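Local atomic coordinates of Glyoxalase/bleomycin resistance protein/dioxygenase (Catenulispora acidiphila, PDB entry 4G6X), a protein that may act as a dioxygenase and has the vicinal oxygen chelate fold of the glyoxalase and bleomycin resistance protein superfamily. Residues V32-Q37 and D140-L145; E41-G46 and A136-T141; L48-K53 and L64-P69; G98-S103 and L145-Q150. All coordinates share one frame; numbering follows the deposited sequence. Where two conformers were deposited one is given.

How the interactions relate
Interactions 1 and 2 form a buried pair that shares D140 and T141: the loop after strand 134-139 meets the chain near the end of strand 29-34 in the first and helix 37-46 in the second, and D140 serves both with different carboxylate oxygens. Polar gripping of a turn dominates interaction 1, whereas interaction 2 adds an aromatic ring laid on the backbone. Interactions 3 and 4, about 17 Å apart between centres, lie on opposite sides of the chain's centre. Both are partly buried strand pairings built on backbone hydrogen bonds, antiparallel in 48-53/64-69 and parallel in 98-103/145-150, and both touch the second subunit.

Interaction 1 of 4, residues V32-Q37 and D140-L145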
loop_
_atom_site.group_PDB
_atom_site.type_symbol
_atom_site.label_atom_id
_atom_site.label_comp_id
_atom_site.label_asym_id
_atom_site.label_seq_id
_atom_site.Cartn_x
_atom_site.Cartn_y
_atom_site.Cartn_z
ATOM N N VAL A 32 5.428 2.025 2.748
ATOM C CA VAL A 32 5.658 3.460 2.874
ATOM C C VAL A 32 7.146 3.695 2.598
ATOM O O VAL A 32 8.025 2.895 2.986
ATOM C CB VAL A 32 5.273 3.942 4.292
ATOM C CG1 VAL A 32 5.844 5.304 4.620
ATOM C CG2 VAL A 32 3.759 3.992 4.411
ATOM N N PHE A 33 7.446 4.817 1.907
ATOM C CA PHE A 33 8.791 5.221 1.663
ATOM C C PHE A 33 9.291 6.097 2.774
ATOM O O PHE A 33 8.716 7.164 3.020
ATOM C CB PHE A 33 8.853 6.009 0.335
ATOM C CG PHE A 33 8.555 5.164 -0.914
ATOM C CD1 PHE A 33 9.519 4.349 -1.462
ATOM C CD2 PHE A 33 7.370 5.270 -1.559
ATOM C CE1 PHE A 33 9.256 3.585 -2.584
ATOM C CE2 PHE A 33 7.067 4.488 -2.694
ATOM C CZ PHE A 33 8.034 3.671 -3.212
ATOM N N VAL A 34 10.333 5.634 3.445
ATOM C CA VAL A 34 10.876 6.349 4.625
ATOM C C VAL A 34 12.247 6.904 4.293
ATOM O O VAL A 34 13.051 6.310 3.564
ATOM C CB VAL A 34 10.932 5.445 5.868
ATOM C CG1 VAL A 34 9.557 4.931 6.177
ATOM C CG2 VAL A 34 11.870 4.255 5.679
ATOM N N ASP A 35 12.547 8.056 4.863
ATOM C CA ASP A 35 13.855 8.634 4.652
ATOM C C ASP A 35 15.024 7.862 5.295
ATOM O O ASP A 35 16.093 7.742 4.686
ATOM C CB ASP A 35 13.849 10.089 5.075
ATOM C CG ASP A 35 13.641 10.297 6.575
ATOM O OD1 ASP A 35 13.071 9.377 7.241
ATOM O OD2 ASP A 35 14.021 11.393 7.096
ATOM N N ASP A 36 14.812 7.256 6.472
ATOM C CA ASP A 36 15.873 6.632 7.264
ATOM C C ASP A 36 15.218 5.416 7.908
ATOM O O ASP A 36 14.284 5.571 8.702
ATOM C CB ASP A 36 16.288 7.658 8.325
ATOM C CG ASP A 36 17.346 7.156 9.296
ATOM O OD1 ASP A 36 18.242 7.965 9.611
ATOM O OD2 ASP A 36 17.272 6.028 9.841
ATOM N N GLN A 37 15.641 4.215 7.504
ATOM C CA GLN A 37 14.974 2.994 8.058
ATOM C C GLN A 37 15.128 2.799 9.544
ATOM O O GLN A 37 14.236 2.172 10.111
ATOM C CB GLN A 37 15.393 1.722 7.353
ATOM C CG GLN A 37 15.013 1.731 5.899
ATOM C CD GLN A 37 15.423 0.416 5.174
ATOM O OE1 GLN A 37 16.620 0.147 4.978
ATOM N NE2 GLN A 37 14.433 -0.420 4.814
ATOM N N ASP A 140 4.796 10.990 10.410
ATOM C CA ASP A 140 5.591 9.826 10.780
ATOM C C ASP A 140 7.059 10.066 11.088
ATOM O O ASP A 140 7.795 9.110 11.400
ATOM C CB ASP A 140 5.409 8.629 9.804
ATOM C CG ASP A 140 6.174 8.765 8.544
ATOM O OD1 ASP A 140 6.735 9.840 8.257
ATOM O OD2 ASP A 140 6.212 7.763 7.770
ATOM N N THR A 141 7.517 11.352 10.974
ATOM C CA THR A 141 8.909 11.783 11.126
ATOM C C THR A 141 9.825 11.424 9.962
ATOM O O THR A 141 10.972 11.805 9.973
ATOM C CB THR A 141 9.599 11.400 12.467
ATOM O OG1 THR A 141 9.942 10.007 12.535
ATOM C CG2 THR A 141 8.685 11.756 13.676
ATOM N N CYS A 142 9.301 10.627 9.033
ATOM C CA CYS A 142 10.062 9.998 7.959
ATOM C C CYS A 142 9.743 10.578 6.564
ATOM O O CYS A 142 10.109 9.956 5.559
ATOM C CB CYS A 142 9.830 8.481 7.913
ATOM S SG CYS A 142 10.343 7.677 9.458
ATOM N N GLY A 143 9.053 11.716 6.504
ATOM C CA GLY A 143 8.642 12.360 5.279
ATOM C C GLY A 143 7.216 12.088 4.799
ATOM O O GLY A 143 6.845 12.505 3.704
ATOM N N ASN A 144 6.401 11.404 5.614
ATOM C CA ASN A 144 5.011 11.080 5.285
ATOM C C ASN A 144 3.997 11.600 6.309
ATOM O O ASN A 144 4.308 11.744 7.535
ATOM C CB ASN A 144 4.794 9.585 5.186
ATOM C CG ASN A 144 5.786 8.882 4.333
ATOM O OD1 ASN A 144 6.640 8.131 4.827
ATOM N ND2 ASN A 144 5.706 9.096 3.034
ATOM N N LEU A 145 2.788 11.841 5.818
ATOM C CA LEU A 145 1.628 11.988 6.676
ATOM C C LEU A 145 0.927 10.637 6.659
ATOM O O LEU A 145 0.893 9.964 5.619
ATOM C CB LEU A 145 0.692 13.085 6.121
ATOM C CG LEU A 145 1.260 14.536 6.092
ATOM C CD1 LEU A 145 0.339 15.499 5.397
ATOM C CD2 LEU A 145 1.585 15.040 7.509
#
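An Asx turn in the hairpin loop between strands 134-139 and 145-150 presents C142 to V34 and D35, near the end of strand 29-34. D140 builds the turn: its OD1 accepts from C142 N at 2.8 Å and from N144 N at 3.1 Å, the two donors lying on opposite faces of the carboxylate plane. Gripped twice, OD1 fixes the loop, while OD2 is held by Y44 of helix 37-46. Aspartate suits the place because one short side chain can reach both its own turn and a neighbouring helix.

Across the contact, D35 N donates to C142 O, 3.2 Å away and bent to 148°. The same carbonyl receives K91 NZ, so it has two donors. With chi1 at 66°, the D35 carboxylate folds back and lays OD1 alongside C142 CA at 3.2 Å, while OD2 makes a salt bridge with K39. The apolar part is small: V34 CB meets C142 CB at 3.8 Å. G143, with a positive phi of 97°, lets the chain round the bend. The outermost strand, within this chain, of one sheet is thus joined to a loop of the other; each sheet belongs to a beta-alpha-beta-beta-beta module of the vicinal oxygen chelate fold.

Interaction 2 of 4, residues E41-G46 and A136-T141; sequences ESFYTG and AILDDT
F43 and Y44, consecutive residues of helix 37-46, reach from the helix to D140 and its neighbours at the end of strand 134-139, joining the helix to the second of the two sheets of this vicinal oxygen chelate fold.

The aromatic contacts come from F43. Its CG stands anti to the backbone N (chi1 -172°), which carries the ring out from the helix and over the backbone of D140. D140 O sits above one face, 3.4 Å from F43 CG and offset toward the rim. D140 CA approaches the same face as a CH-pi contact, 4.1 Å from the ring centroid. A flat phenylalanine suits this place, since it can lie on a turning backbone without needing a polar partner. D140 O also accepts from T141 OG1, so the carbonyl facing the ring has a donor of its own.

Apolar contacts reach the ring as well. L138 CD1 touches the edge at F43 CZ, 4.1 Å away, while T141 CG2 lies 4.0 Å from F43 CE1. V121 and L48 pack on F43 as well.

Among the polar contacts, a second Asx turn precedes the one at D140: D139 OD1 accepts from T141 N at 2.9 Å, while D139 OD2 pairs with R122. Tyrosine suits its position because its long ring ends in a donor. The Y44 ring and the D140 carboxylate are turned 79° apart, and Y44 OH donates to the anti lone pair of D140 OD2 over 2.6 Å.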
loop_
_atom_site.group_PDB
_atom_site.type_symbol
_atom_site.label_atom_id
_atom_site.label_comp_id
_atom_site.label_asym_id
_atom_site.label_seq_id
_atom_site.Cartn_x
_atom_site.Cartn_y
_atom_site.Cartn_z
ATOM N N GLU A 41 11.980 2.339 11.885
ATOM C CA GLU A 41 11.783 1.188 12.786
ATOM C C GLU A 41 11.385 1.671 14.183
ATOM O O GLU A 41 10.415 1.173 14.784
ATOM C CB GLU A 41 13.026 0.329 12.888
ATOM C CG GLU A 41 12.725 -0.888 13.760
ATOM C CD GLU A 41 13.878 -1.847 13.920
ATOM O OE1 GLU A 41 14.937 -1.645 13.319
ATOM O OE2 GLU A 41 13.709 -2.809 14.700
ATOM N N SER A 42 12.160 2.627 14.683
ATOM C CA SER A 42 11.930 3.222 16.011
ATOM C C SER A 42 10.543 3.840 16.132
ATOM O O SER A 42 9.890 3.717 17.156
ATOM C CB SER A 42 12.974 4.338 16.269
ATOM O OG SER A 42 12.655 5.090 17.446
ATOM N N PHE A 43 10.120 4.621 15.137
ATOM C CA PHE A 43 8.815 5.260 15.159
ATOM C C PHE A 43 7.612 4.316 15.008
ATOM O O PHE A 43 6.645 4.366 15.765
ATOM C CB PHE A 43 8.708 6.340 14.060
ATOM C CG PHE A 43 7.450 7.139 14.171
ATOM C CD1 PHE A 43 7.415 8.265 15.002
ATOM C CD2 PHE A 43 6.279 6.794 13.473
ATOM C CE1 PHE A 43 6.233 8.987 15.127
ATOM C CE2 PHE A 43 5.124 7.533 13.604
ATOM C CZ PHE A 43 5.111 8.645 14.405
ATOM N N TYR A 44 7.694 3.436 14.008
ATOM C CA TYR A 44 6.578 2.592 13.669
ATOM C C TYR A 44 6.359 1.551 14.741
ATOM O O TYR A 44 5.221 1.228 14.994
ATOM C CB TYR A 44 6.732 1.913 12.301
ATOM C CG TYR A 44 6.300 2.885 11.164
ATOM C CD1 TYR A 44 7.061 3.980 10.775
ATOM C CD2 TYR A 44 5.059 2.753 10.583
ATOM C CE1 TYR A 44 6.583 4.889 9.811
ATOM C CE2 TYR A 44 4.578 3.617 9.642
ATOM C CZ TYR A 44 5.362 4.704 9.212
ATOM O OH TYR A 44 4.887 5.584 8.262
ATOM N N THR A 45 7.437 1.040 15.318
ATOM C CA THR A 45 7.323 0.094 16.444
ATOM C C THR A 45 7.154 0.780 17.790
ATOM O O THR A 45 6.225 0.443 18.549
ATOM C CB THR A 45 8.506 -0.886 16.489
ATOM O OG1 THR A 45 9.682 -0.168 16.883
ATOM C CG2 THR A 45 8.667 -1.593 15.201
ATOM N N GLY A 46 7.995 1.769 18.082
ATOM C CA GLY A 46 8.019 2.392 19.400
ATOM C C GLY A 46 6.854 3.290 19.726
ATOM O O GLY A 46 6.388 3.377 20.889
ATOM N N ALA A 136 -7.893 11.178 11.528
ATOM C CA ALA A 136 -6.834 12.043 12.063
ATOM C C ALA A 136 -5.595 11.854 11.196
ATOM O O ALA A 136 -5.428 10.803 10.577
ATOM C CB ALA A 136 -6.499 11.724 13.518
ATOM N N ILE A 137 -4.719 12.850 11.177
ATOM C CA ILE A 137 -3.513 12.762 10.346
ATOM C C ILE A 137 -2.290 13.109 11.189
ATOM O O ILE A 137 -2.274 14.135 11.886
ATOM C CB ILE A 137 -3.614 13.664 9.128
ATOM C CG1 ILE A 137 -4.785 13.209 8.265
ATOM C CG2 ILE A 137 -2.297 13.638 8.323
ATOM C CD1 ILE A 137 -5.034 14.087 7.080
ATOM N N LEU A 138 -1.308 12.206 11.142
ATOM C CA LEU A 138 -0.069 12.364 11.893
ATOM C C LEU A 138 1.177 12.395 10.995
ATOM O O LEU A 138 1.137 11.936 9.853
ATOM C CB LEU A 138 0.083 11.286 12.997
ATOM C CG LEU A 138 0.224 9.829 12.514
ATOM C CD1 LEU A 138 1.679 9.423 12.352
ATOM C CD2 LEU A 138 -0.395 8.867 13.527
ATOM N N ASP A 139 2.241 13.017 11.534
ATOM C CA ASP A 139 3.566 13.073 10.878
ATOM C C ASP A 139 4.381 11.844 11.350
ATOM O O ASP A 139 4.626 11.656 12.581
ATOM C CB ASP A 139 4.229 14.382 11.262
ATOM C CG ASP A 139 5.649 14.536 10.723
ATOM O OD1 ASP A 139 6.177 13.684 10.008
ATOM O OD2 ASP A 139 6.229 15.587 11.075
ATOM N N ASP A 140 4.796 10.990 10.410
ATOM C CA ASP A 140 5.591 9.826 10.780
ATOM C C ASP A 140 7.059 10.066 11.088
ATOM O O ASP A 140 7.795 9.110 11.400
ATOM C CB ASP A 140 5.409 8.629 9.804
ATOM C CG ASP A 140 6.174 8.765 8.544
ATOM O OD1 ASP A 140 6.735 9.840 8.257
ATOM O OD2 ASP A 140 6.212 7.763 7.770
ATOM N N THR A 141 7.517 11.352 10.974
ATOM C CA THR A 141 8.909 11.783 11.126
ATOM C C THR A 141 9.825 11.424 9.962
ATOM O O THR A 141 10.972 11.805 9.973
ATOM C CB THR A 141 9.599 11.400 12.467
ATOM O OG1 THR A 141 9.942 10.007 12.535
ATOM C CG2 THR A 141 8.685 11.756 13.676
#

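Interaction 3 of 4, residues L48-K53 and L64-P69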
loop_
_atom_site.group_PDB
_atom_site.type_symbol
_atom_site.label_atom_id
_atom_site.label_comp_id
_atom_site.label_asym_id
_atom_site.label_seq_id
_atom_site.Cartn_x
_atom_site.Cartn_y
_atom_site.Cartn_z
ATOM N N LEU A 48 3.878 3.842 17.123
ATOM C CA LEU A 48 2.640 3.380 16.540
ATOM C C LEU A 48 2.217 1.976 17.031
ATOM O O LEU A 48 1.045 1.621 16.934
ATOM C CB LEU A 48 2.741 3.358 15.021
ATOM C CG LEU A 48 3.002 4.752 14.425
ATOM C CD1 LEU A 48 2.861 4.634 12.871
ATOM C CD2 LEU A 48 2.115 5.870 14.950
ATOM N N GLY A 49 3.160 1.201 17.537
ATOM C CA GLY A 49 2.871 -0.117 18.097
ATOM C C GLY A 49 2.932 -1.311 17.166
ATOM O O GLY A 49 2.544 -2.445 17.551
ATOM N N PHE A 50 3.382 -1.107 15.941
ATOM C CA PHE A 50 3.683 -2.242 15.084
ATOM C C PHE A 50 4.838 -3.113 15.606
ATOM O O PHE A 50 5.677 -2.688 16.404
ATOM C CB PHE A 50 3.963 -1.823 13.629
ATOM C CG PHE A 50 2.802 -1.137 12.934
ATOM C CD1 PHE A 50 1.714 -1.864 12.457
ATOM C CD2 PHE A 50 2.812 0.223 12.736
ATOM C CE1 PHE A 50 0.666 -1.237 11.802
ATOM C CE2 PHE A 50 1.783 0.859 12.058
ATOM C CZ PHE A 50 0.716 0.132 11.573
ATOM N N LEU A 51 4.844 -4.362 15.172
ATOM C CA LEU A 51 5.895 -5.314 15.533
ATOM C C LEU A 51 6.755 -5.606 14.316
ATOM O O LEU A 51 6.229 -5.774 13.194
ATOM C CB LEU A 51 5.281 -6.654 15.961
ATOM C CG LEU A 51 4.198 -6.566 17.041
ATOM C CD1 LEU A 51 3.745 -7.983 17.365
ATOM C CD2 LEU A 51 4.735 -5.861 18.275
ATOM N N VAL A 52 8.055 -5.759 14.527
ATOM C CA VAL A 52 8.919 -6.177 13.386
ATOM C C VAL A 52 8.592 -7.618 12.966
ATOM O O VAL A 52 8.427 -8.501 13.828
ATOM C CB VAL A 52 10.415 -6.045 13.736
ATOM C CG1 VAL A 52 11.282 -6.685 12.643
ATOM C CG2 VAL A 52 10.757 -4.574 13.919
ATOM N N LYS A 53 8.366 -7.840 11.672
ATOM C CA LYS A 53 8.081 -9.139 11.119
ATOM C C LYS A 53 9.315 -9.702 10.433
ATOM O O LYS A 53 9.777 -10.771 10.744
ATOM C CB LYS A 53 6.914 -9.055 10.155
ATOM C CG LYS A 53 6.568 -10.328 9.487
ATOM C CD LYS A 53 6.035 -11.307 10.548
ATOM C CE LYS A 53 5.255 -12.403 9.859
ATOM N NZ LYS A 53 4.650 -13.309 10.870
ATOM N N LEU A 64 12.652 -4.550 5.454
ATOM C CA LEU A 64 12.111 -4.364 6.800
ATOM C C LEU A 64 10.606 -4.250 6.733
ATOM O O LEU A 64 10.057 -3.251 6.173
ATOM C CB LEU A 64 12.717 -3.059 7.309
ATOM C CG LEU A 64 12.235 -2.638 8.691
ATOM C CD1 LEU A 64 12.569 -3.697 9.745
ATOM C CD2 LEU A 64 12.812 -1.238 9.028
ATOM N N THR A 65 9.899 -5.224 7.318
ATOM C CA THR A 65 8.476 -5.143 7.352
ATOM C C THR A 65 8.017 -5.182 8.798
ATOM O O THR A 65 8.673 -5.773 9.644
ATOM C CB THR A 65 7.796 -6.276 6.585
ATOM O OG1 THR A 65 8.207 -7.513 7.178
ATOM C CG2 THR A 65 8.222 -6.252 5.156
ATOM N N VAL A 66 6.862 -4.574 9.023
ATOM C CA VAL A 66 6.157 -4.652 10.312
ATOM C C VAL A 66 4.714 -5.132 10.156
ATOM O O VAL A 66 4.137 -5.128 9.075
ATOM C CB VAL A 66 6.197 -3.272 11.029
ATOM C CG1 VAL A 66 7.642 -2.820 11.301
ATOM C CG2 VAL A 66 5.394 -2.203 10.297
ATOM N N VAL A 67 4.107 -5.595 11.261
ATOM C CA VAL A 67 2.750 -6.090 11.237
ATOM C C VAL A 67 2.031 -5.543 12.465
ATOM O O VAL A 67 2.686 -5.135 13.445
ATOM C CB VAL A 67 2.688 -7.611 11.312
ATOM C CG1 VAL A 67 3.138 -8.250 10.019
ATOM C CG2 VAL A 67 3.517 -8.126 12.470
ATOM N N SER A 68 0.709 -5.521 12.398
ATOM C CA SER A 68 -0.117 -5.164 13.555
ATOM C C SER A 68 -0.081 -6.318 14.554
ATOM O O SER A 68 -0.102 -7.493 14.154
ATOM C CB SER A 68 -1.576 -4.920 13.126
ATOM O OG SER A 68 -2.433 -4.788 14.269
ATOM N N PRO A 69 -0.016 -5.991 15.854
ATOM C CA PRO A 69 -0.093 -7.053 16.874
ATOM C C PRO A 69 -1.396 -7.827 16.783
ATOM O O PRO A 69 -1.427 -9.018 17.092
ATOM C CB PRO A 69 -0.015 -6.304 18.216
ATOM C CG PRO A 69 0.260 -4.900 17.913
ATOM C CD PRO A 69 0.294 -4.672 16.422
#
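With chi1 near -62°, F50 sets its ring beside its own backbone N, while V66, at chi1 -60°, has CG1 anti to the carbonyl carbon and CG2 between N and C, where it faces F50; V66 CG2 then meets F50 CB at 3.6 Å, the two side chains crossing at about a right angle. They sit at one end of the antiparallel beta hairpin formed by strands 51-58 and 61-67.

L51 and V67 form a hydrogen-bonded pair. L51 N points almost straight at V67 O, 2.9 Å away with an N-H...O angle of 177°, and V67 N returns a bond to L51 O. Further along, K53 N donates to T65 O. V52 and V66, the non-hydrogen-bonded pair between, come closer together, and V66 CA lies 3.1 Å from L51 O. Branched valines suit these extended positions.

F50 turns its ring edge to the V67-S68 peptide, S68 N lying 3.8 Å from F50 CD1. K53 uses its aliphatic part on the hairpin: K53 CB lies 3.6 Å from T65 OG1 and 3.9 Å from V67 CG1, and the chain then bends at chi2. Beyond the hairpin pair, K53 NZ bonds to P72 O and T65 OG1 to Q76 OE1. The F50 ring packs edge-to-face with F104 of the other sheet, and S68 OG bonds to M25 O of the second subunit. G49 follows the helix with a positive phi that glycine takes readily, and places its O 3.4 Å from P69 CD.

Interaction 4 of 4, residues G98-S103 and L145-Q150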
loop_
_atom_site.group_PDB
_atom_site.type_symbol
_atom_site.label_atom_id
_atom_site.label_comp_id
_atom_site.label_asym_id
_atom_site.label_seq_id
_atom_site.Cartn_x
_atom_site.Cartn_y
_atom_site.Cartn_z
ATOM N N GLY A 98 -1.202 18.082 2.256
ATOM C CA GLY A 98 -1.889 17.417 3.376
ATOM C C GLY A 98 -2.382 16.031 3.077
ATOM O O GLY A 98 -3.305 15.524 3.717
ATOM N N ILE A 99 -1.824 15.423 2.051
ATOM C CA ILE A 99 -2.286 14.136 1.593
ATOM C C ILE A 99 -1.489 12.987 2.230
ATOM O O ILE A 99 -0.280 12.940 2.147
ATOM C CB ILE A 99 -2.152 13.996 0.055
ATOM C CG1 ILE A 99 -3.017 15.064 -0.642
ATOM C CG2 ILE A 99 -2.537 12.607 -0.345
ATOM C CD1 ILE A 99 -2.633 15.260 -2.083
ATOM N N PRO A 100 -2.168 12.096 2.923
ATOM C CA PRO A 100 -1.483 10.962 3.579
ATOM C C PRO A 100 -1.015 9.885 2.603
ATOM O O PRO A 100 -1.663 9.625 1.596
ATOM C CB PRO A 100 -2.552 10.392 4.522
ATOM C CG PRO A 100 -3.816 10.789 3.892
ATOM C CD PRO A 100 -3.590 12.147 3.296
ATOM N N ALA A 101 0.150 9.338 2.888
ATOM C CA ALA A 101 0.758 8.298 2.098
ATOM C C ALA A 101 0.154 6.956 2.369
ATOM O O ALA A 101 0.250 6.033 1.529
ATOM C CB ALA A 101 2.253 8.255 2.390
ATOM N N ALA A 102 -0.430 6.827 3.543
ATOM C CA ALA A 102 -1.021 5.566 3.939
ATOM C C ALA A 102 -2.040 5.808 5.025
ATOM O O ALA A 102 -2.044 6.856 5.697
ATOM C CB ALA A 102 0.064 4.628 4.441
ATOM N N SER A 103 -2.960 4.850 5.177
ATOM C CA SER A 103 -4.025 4.956 6.181
ATOM C C SER A 103 -4.206 3.633 6.942
ATOM O O SER A 103 -4.295 2.568 6.318
ATOM C CB SER A 103 -5.371 5.349 5.527
ATOM O OG SER A 103 -5.274 6.416 4.585
ATOM N N LEU A 145 2.788 11.841 5.818
ATOM C CA LEU A 145 1.628 11.988 6.676
ATOM C C LEU A 145 0.927 10.637 6.659
ATOM O O LEU A 145 0.893 9.964 5.619
ATOM C CB LEU A 145 0.692 13.085 6.121
ATOM C CG LEU A 145 1.260 14.536 6.092
ATOM C CD1 LEU A 145 0.339 15.499 5.397
ATOM C CD2 LEU A 145 1.585 15.040 7.509
ATOM N N ILE A 146 0.331 10.271 7.789
ATOM C CA ILE A 146 -0.257 8.960 7.962
ATOM C C ILE A 146 -1.635 9.222 8.494
ATOM O O ILE A 146 -1.785 10.012 9.440
ATOM C CB ILE A 146 0.500 8.135 8.998
ATOM C CG1 ILE A 146 1.932 7.844 8.516
ATOM C CG2 ILE A 146 -0.218 6.817 9.312
ATOM C CD1 ILE A 146 2.037 7.084 7.197
ATOM N N GLN A 147 -2.624 8.627 7.860
ATOM C CA GLN A 147 -3.999 8.769 8.323
ATOM C C GLN A 147 -4.429 7.600 9.222
ATOM O O GLN A 147 -4.212 6.427 8.889
ATOM C CB GLN A 147 -4.929 8.908 7.109
ATOM C CG GLN A 147 -6.375 9.246 7.392
ATOM C CD GLN A 147 -7.207 9.259 6.130
ATOM O OE1 GLN A 147 -7.283 8.275 5.397
ATOM N NE2 GLN A 147 -7.831 10.345 5.891
ATOM N N LEU A 148 -5.077 7.971 10.329
ATOM C CA LEU A 148 -5.883 7.068 11.143
ATOM C C LEU A 148 -7.357 7.213 10.807
ATOM O O LEU A 148 -7.890 8.308 10.668
ATOM C CB LEU A 148 -5.713 7.404 12.594
ATOM C CG LEU A 148 -4.494 6.919 13.381
ATOM C CD1 LEU A 148 -3.362 6.335 12.611
ATOM C CD2 LEU A 148 -4.093 7.828 14.554
HETATM N N MSE A 149 -8.023 6.083 10.676
HETATM C CA MSE A 149 -9.419 6.038 10.254
HETATM C C MSE A 149 -10.217 5.223 11.234
HETATM O O MSE A 149 -9.918 4.033 11.479
HETATM C CB MSE A 149 -9.613 5.322 8.920
HETATM C CG MSE A 149 -8.925 6.010 7.716
HETATM SE SE MSE A 149 -9.253 5.172 5.917
HETATM C CE MSE A 149 -11.138 4.949 6.371
ATOM N N GLN A 150 -11.316 5.795 11.713
ATOM C CA GLN A 150 -12.069 5.043 12.727
ATOM C C GLN A 150 -13.052 4.097 12.110
ATOM O O GLN A 150 -14.029 4.492 11.447
ATOM C CB GLN A 150 -12.709 5.893 13.798
ATOM C CG GLN A 150 -13.382 4.986 14.836
ATOM C CD GLN A 150 -13.890 5.757 16.017
ATOM O OE1 GLN A 150 -13.188 5.972 16.997
ATOM N NE2 GLN A 150 -15.145 6.143 15.943
HETATM O O HOH W 1 2.142 11.793 3.033
#
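Parallel pairing aligns S103 with Q147, whose N donates to A102 O in a nearly straight bond (173°) lying in the carbonyl plane and whose backbone also bonds to F104. Ahead of strand 102-106, A101 N donates to L145 O at 2.9 Å. A water accepts from L145 N and lies 2.8 Å from I99 O, bridging the two backbones. A102 N is buried without a partner in the model.

L145 lays CD1 against G98 CA, 3.6 Å away; G98 ends helix 87-96 in a Schellman motif, and glycine takes its positive phi readily. P100, which has no N-H to satisfy, rests its ring on Q147, with P100 CB and Q147 CB 3.8 Å apart. Q147 extends with CG anti to its backbone N (chi1 -172°). In one conformer of S103, OG donates to Q147 OE1 at 2.9 Å; a second was also modelled, so the bond is tentative. The selenomethionine M149 brings SE to S103 CB at 3.9 Å. On the other face, I146 CD1 meets the short A102 side chain at CB, 4.2 Å away. Strand 145-150 between 102-106 (parallel) and 134-139 (antiparallel) is characteristic of the mixed four-stranded sheet of a vicinal oxygen chelate module.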